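Local coordinates for chorismate mutase protein (Bartonella henselae, PDB 3RMI) that catalyses the rearrangement of chorismate to prephenate, as an intertwined all-helical dimer of the AroQ type, at the interface of chains A and B. Residues are numbered along the deposited sequence; one frame, centred on the assembly and turned at random. Chains: chain A/B, Chorismate mutase protein.

The interface of chains A and B. Residues chain A 42, 45-46, 51, 55, 58; chain B 10, 14, 17-18.
The long helix 4-48 of chain B, near its N-terminal end, runs roughly antiparallel to the C-terminal part of the same helix of chain A and lies against the loop that leads from there into helix 56-72, part of a two-fold symmetric helical dimer interface in which each contact recurs with the chains exchanged. B:Leu14 fills the seam between the helices. Its CG is anti to the backbone N (chi1 -162°), and its CD1 reaches CG2 of A:Ile42 at 3.6 Å, the two side chains crossing at about a right angle. A branched isoleucine suits this place because its CG2 branch meets B:Leu14 while the longer CG1-CD1 branch serves other neighbours: CG1 lies 3.9 Å from CB of B:Leu17, whose side chain runs past it in the opposite direction, and CD1 packs 3.8 Å from CG of B:Arg18. A:Leu45, A:Leu51 and B:Ile10 widen the apolar patch more loosely.

B:Arg18, extended from CG to NE, carries a charge beyond this greasy seam while its methylenes still pack within it. Its NH2 donates to OD2 of the A:Asp55 carboxylate, a hydrogen-bonded salt bridge of 3.2 Å with 154° at the hydrogen. The acceptor lies near the guanidinium plane, but the donor comes from above the carboxylate plane, the two groups being steeply turned. Aspartate is short enough to meet the arginine from the loop, and its other oxygen, OD1, weakly accepts the backbone N-H of A:Arg58 near the start of helix 56-72. The negative charge may also offset the like charges crowding B:Arg18, those of A:Arg58 and of A:Lys46, whose NZ stands 4.2 Å from NH2.

A:Arg58 bends at chi2 and comes tip to tip with B:Arg18, the guanidinium planes 29° apart. Arginine suits both positions, offering a flat face to be covered and a methylene stem to cover its partner. B:Leu14 CG lies over one face of the B:Arg18 guanidinium, and CD of A:Arg58 sits 3.6 Å above the opposite face, toward its rim.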
loop_
_atom_site.group_PDB
_atom_site.type_symbol
_atom_site.label_atom_id
_atom_site.label_comp_id
_atom_site.label_asym_id
_atom_site.label_seq_id
_atom_site.Cartn_x
_atom_site.Cartn_y
_atom_site.Cartn_z
ATOM N N ILE A 42 -7.025 -15.621 8.617
ATOM C CA ILE A 42 -8.477 -15.393 8.535
ATOM C C ILE A 42 -9.079 -16.219 7.411
ATOM O O ILE A 42 -10.131 -16.811 7.590
ATOM C CB ILE A 42 -8.856 -13.886 8.362
ATOM C CG1 ILE A 42 -8.486 -13.108 9.633
ATOM C CG2 ILE A 42 -10.381 -13.717 8.045
ATOM C CD1 ILE A 42 -8.678 -11.579 9.522
ATOM N N LEU A 45 -9.557 -19.910 8.519
ATOM C CA LEU A 45 -10.622 -19.918 9.489
ATOM C C LEU A 45 -11.982 -19.771 8.775
ATOM O O LEU A 45 -12.908 -20.571 8.978
ATOM C CB LEU A 45 -10.363 -18.781 10.477
ATOM C CG LEU A 45 -10.444 -19.071 11.975
ATOM C CD1 LEU A 45 -9.634 -20.342 12.420
ATOM C CD2 LEU A 45 -10.003 -17.834 12.722
ATOM N N LYS A 46 -12.095 -18.783 7.892
ATOM C CA LYS A 46 -13.359 -18.590 7.172
ATOM C C LYS A 46 -13.690 -19.837 6.373
ATOM O O LYS A 46 -14.823 -20.277 6.387
ATOM C CB LYS A 46 -13.318 -17.376 6.237
ATOM C CG LYS A 46 -13.327 -15.993 6.943
ATOM C CD LYS A 46 -13.412 -14.886 5.902
ATOM C CE LYS A 46 -13.560 -13.526 6.513
ATOM N NZ LYS A 46 -13.956 -12.520 5.457
ATOM N N LEU A 51 -17.482 -19.300 6.390
ATOM C CA LEU A 51 -17.731 -17.850 6.389
ATOM C C LEU A 51 -17.389 -17.252 5.024
ATOM O O LEU A 51 -16.464 -17.693 4.341
ATOM C CB LEU A 51 -16.930 -17.133 7.479
ATOM C CG LEU A 51 -17.154 -17.549 8.936
ATOM C CD1 LEU A 51 -16.170 -16.800 9.825
ATOM C CD2 LEU A 51 -18.583 -17.271 9.363
ATOM N N ASP A 55 -17.228 -9.680 3.725
ATOM C CA ASP A 55 -17.902 -9.441 4.991
ATOM C C ASP A 55 -18.227 -7.932 5.050
ATOM O O ASP A 55 -17.413 -7.140 5.517
ATOM C CB ASP A 55 -16.921 -9.858 6.082
ATOM C CG ASP A 55 -17.522 -9.872 7.461
ATOM O OD1 ASP A 55 -18.411 -9.041 7.753
ATOM O OD2 ASP A 55 -17.052 -10.721 8.261
ATOM N N ARG A 58 -17.692 -5.686 8.155
ATOM C CA ARG A 58 -16.243 -5.552 8.433
ATOM C C ARG A 58 -15.580 -4.504 7.502
ATOM O O ARG A 58 -14.872 -3.600 7.965
ATOM C CB ARG A 58 -15.568 -6.931 8.321
ATOM C CG ARG A 58 -14.045 -6.947 8.336
ATOM C CD ARG A 58 -13.452 -6.439 9.643
ATOM N NE ARG A 58 -11.994 -6.501 9.575
ATOM C CZ ARG A 58 -11.144 -5.781 10.304
ATOM N NH1 ARG A 58 -11.577 -4.927 11.230
ATOM N NH2 ARG A 58 -9.837 -5.945 10.128
ATOM N N ILE B 10 -13.756 -19.217 18.038
ATOM C CA ILE B 10 -13.487 -18.830 16.669
ATOM C C ILE B 10 -13.700 -17.330 16.467
ATOM O O ILE B 10 -12.886 -16.691 15.824
ATOM C CB ILE B 10 -14.327 -19.642 15.659
ATOM C CG1 ILE B 10 -13.976 -21.154 15.728
ATOM C CG2 ILE B 10 -14.165 -19.091 14.248
ATOM C CD1 ILE B 10 -12.458 -21.535 15.785
ATOM N N LEU B 14 -10.757 -14.575 15.330
ATOM C CA LEU B 14 -10.997 -13.675 14.230
ATOM C C LEU B 14 -10.778 -12.239 14.693
ATOM O O LEU B 14 -10.060 -11.481 14.046
ATOM C CB LEU B 14 -12.421 -13.891 13.756
ATOM C CG LEU B 14 -12.863 -13.403 12.387
ATOM C CD1 LEU B 14 -11.975 -13.993 11.293
ATOM C CD2 LEU B 14 -14.375 -13.790 12.224
ATOM N N LEU B 17 -7.056 -11.419 15.218
ATOM C CA LEU B 17 -6.345 -11.226 13.942
ATOM C C LEU B 17 -6.733 -9.897 13.314
ATOM O O LEU B 17 -5.929 -9.197 12.701
ATOM C CB LEU B 17 -6.652 -12.373 12.967
ATOM C CG LEU B 17 -6.007 -13.721 13.354
ATOM C CD1 LEU B 17 -6.816 -14.870 12.778
ATOM C CD2 LEU B 17 -4.480 -13.878 12.969
ATOM N N ARG B 18 -7.966 -9.509 13.491
ATOM C CA ARG B 18 -8.388 -8.240 12.946
ATOM C C ARG B 18 -7.813 -7.063 13.703
ATOM O O ARG B 18 -7.607 -6.010 13.108
ATOM C CB ARG B 18 -9.890 -8.183 12.863
ATOM C CG ARG B 18 -10.402 -9.043 11.730
ATOM C CD ARG B 18 -11.906 -9.250 11.796
ATOM N NE ARG B 18 -12.412 -9.796 10.549
ATOM C CZ ARG B 18 -13.655 -10.196 10.351
ATOM N NH1 ARG B 18 -14.539 -10.130 11.331
ATOM N NH2 ARG B 18 -14.015 -10.658 9.167
#